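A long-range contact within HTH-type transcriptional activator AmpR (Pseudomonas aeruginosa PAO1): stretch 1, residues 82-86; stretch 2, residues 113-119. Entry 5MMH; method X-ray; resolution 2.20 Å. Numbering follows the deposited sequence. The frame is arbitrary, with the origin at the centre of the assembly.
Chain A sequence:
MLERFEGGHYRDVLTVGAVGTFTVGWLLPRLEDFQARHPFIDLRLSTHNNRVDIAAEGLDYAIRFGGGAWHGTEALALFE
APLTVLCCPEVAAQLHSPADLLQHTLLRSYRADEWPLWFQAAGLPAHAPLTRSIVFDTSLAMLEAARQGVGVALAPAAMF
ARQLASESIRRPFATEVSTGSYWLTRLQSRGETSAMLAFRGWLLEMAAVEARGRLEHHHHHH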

# COMPACT_ATOMS: atom_id res chain seq x y z
N PRO A 82 9.18 1.02 -16.38
CA PRO A 82 8.83 2.35 -16.90
C PRO A 82 7.49 2.78 -16.36
O PRO A 82 6.59 1.97 -16.12
N LEU A 83 7.35 4.09 -16.19
CA LEU A 83 6.16 4.70 -15.62
C LEU A 83 5.24 5.19 -16.73
O LEU A 83 5.70 5.77 -17.72
N THR A 84 3.94 4.98 -16.55
CA THR A 84 2.95 5.50 -17.48
C THR A 84 1.75 6.04 -16.71
O THR A 84 1.56 5.75 -15.53
N VAL A 85 0.92 6.81 -17.42
CA VAL A 85 -0.31 7.35 -16.85
C VAL A 85 -1.36 6.26 -16.77
O VAL A 85 -1.63 5.56 -17.75
N LEU A 86 -1.97 6.10 -15.58
CA LEU A 86 -3.02 5.12 -15.35
C LEU A 86 -4.18 5.80 -14.64
O LEU A 86 -3.97 6.61 -13.74
N ASP A 113 10.30 14.09 -9.26
CA ASP A 113 10.59 14.44 -10.64
C ASP A 113 9.97 13.48 -11.64
O ASP A 113 10.30 13.54 -12.83
N GLU A 114 9.05 12.61 -11.22
CA GLU A 114 8.50 11.64 -12.15
C GLU A 114 7.53 12.30 -13.13
O GLU A 114 7.60 12.06 -14.34
N TRP A 115 6.63 13.16 -12.63
CA TRP A 115 5.70 13.84 -13.51
C TRP A 115 6.37 14.80 -14.49
O TRP A 115 6.01 14.77 -15.68
N PRO A 116 7.29 15.68 -14.08
CA PRO A 116 8.00 16.48 -15.10
C PRO A 116 8.77 15.61 -16.08
O PRO A 116 8.77 15.90 -17.29
N LEU A 117 9.40 14.53 -15.62
CA LEU A 117 10.10 13.65 -16.56
C LEU A 117 9.14 13.05 -17.57
O LEU A 117 9.47 12.97 -18.76
N TRP A 118 7.95 12.65 -17.13
CA TRP A 118 7.00 12.04 -18.05
C TRP A 118 6.46 13.05 -19.05
O TRP A 118 6.30 12.72 -20.23
N PHE A 119 6.13 14.26 -18.58
CA PHE A 119 5.65 15.29 -19.50
C PHE A 119 6.67 15.54 -20.60
O PHE A 119 6.32 15.62 -21.79

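Strand 83-86 crosses helix 114-119 almost at a right angle, at 92°, with the axes 9.6 Å apart at closest approach. Trp118, Val85 and Leu83 cover the most surface.

Trp118 points toward the strand. Its chi1 is t and its chi2 is 92°. This lays the indole along the strand, within reach of three successive residues. Val85, also pointing toward the helix with chi1 t, places CG2 over one face of the ring. Val85 CG2 lies 3.7 Å from the centroid of the six-membered ring of Trp118, 19° off the ring normal, which makes a CH-pi contact. The same methyl touches Trp115, with Val85 CG2 to Trp115 CH2 at 3.9 Å. The CA-to-CB bond of Trp115 points sideways to the strand, chi1 m, but the end of its ring comes nearer.

Leu83 points toward the helix in the m, t rotamer. Its CD1 packs 3.4 Å from CD of Glu114, a residue with chi1 m and chi2 t. At the ring edge of Trp118, Leu83 O is 3.8 Å from Trp118 CD1. Thr84, between the two inward residues, points away.

No hydrogen bond joins the stretches. Thr84 OG1, Trp115 NE1, Trp118 NE1 and Glu114 OE1 are hydrogen-bonded elsewhere in the structure, and Glu114 OE2 to a residue flanking one of the stretches.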

# COMPACT_ATOMS: atom_id res chain seq x y z
CB PRO A 82 8.78 2.15 -18.42
CG PRO A 82 9.39 0.81 -18.67
CD PRO A 82 9.13 0.00 -17.45
CB LEU A 83 6.55 5.87 -14.71
CG LEU A 83 7.40 5.55 -13.49
CD1 LEU A 83 7.57 6.78 -12.61
CD2 LEU A 83 6.76 4.42 -12.70
CB THR A 84 2.52 4.43 -18.49
OG1 THR A 84 2.05 5.07 -19.68
CG2 THR A 84 1.41 3.53 -17.92
CB VAL A 85 -0.81 8.53 -17.70
CG1 VAL A 85 -2.24 8.84 -17.37
CG2 VAL A 85 0.07 9.77 -17.47
CB LEU A 86 -2.50 3.94 -14.52
CG LEU A 86 -1.39 3.11 -15.19
CD1 LEU A 86 -0.77 2.16 -14.19
CD2 LEU A 86 -1.94 2.33 -16.37
CB ASP A 113 12.10 14.54 -10.86
CG ASP A 113 12.67 15.86 -10.34
OD1 ASP A 113 13.47 15.84 -9.37
OD2 ASP A 113 12.31 16.93 -10.89
CB GLU A 114 7.82 10.52 -11.38
CG GLU A 114 8.76 9.73 -10.48
CD GLU A 114 8.07 8.54 -9.80
OE1 GLU A 114 6.82 8.52 -9.74
OE2 GLU A 114 8.76 7.61 -9.33
CB TRP A 115 4.62 14.58 -12.70
CG TRP A 115 3.49 13.71 -12.33
CD1 TRP A 115 3.25 13.17 -11.12
CD2 TRP A 115 2.44 13.25 -13.20
NE1 TRP A 115 2.11 12.40 -11.16
CE2 TRP A 115 1.60 12.44 -12.43
CE3 TRP A 115 2.15 13.45 -14.55
CZ2 TRP A 115 0.46 11.83 -12.96
CZ3 TRP A 115 1.03 12.83 -15.09
CH2 TRP A 115 0.20 12.03 -14.29
CB PRO A 116 8.93 17.39 -14.28
CG PRO A 116 8.91 16.86 -12.90
CD PRO A 116 7.61 16.15 -12.72
CB LEU A 117 10.82 12.54 -15.80
CG LEU A 117 12.21 12.94 -15.30
CD1 LEU A 117 12.85 11.83 -14.47
CD2 LEU A 117 13.10 13.31 -16.48
CB TRP A 118 5.86 11.39 -17.29
CG TRP A 118 4.89 10.67 -18.20
CD1 TRP A 118 4.94 9.35 -18.55
CD2 TRP A 118 3.73 11.21 -18.85
NE1 TRP A 118 3.89 9.04 -19.37
CE2 TRP A 118 3.13 10.16 -19.57
CE3 TRP A 118 3.15 12.48 -18.89
CZ2 TRP A 118 1.98 10.35 -20.33
CZ3 TRP A 118 1.99 12.67 -19.65
CH2 TRP A 118 1.42 11.60 -20.35
CB PHE A 119 5.32 16.57 -18.73
CG PHE A 119 3.97 16.56 -18.06
CD1 PHE A 119 2.85 16.04 -18.71
CD2 PHE A 119 3.81 17.06 -16.77
CE1 PHE A 119 1.60 16.02 -18.08
CE2 PHE A 119 2.57 17.05 -16.14
CZ PHE A 119 1.46 16.53 -16.80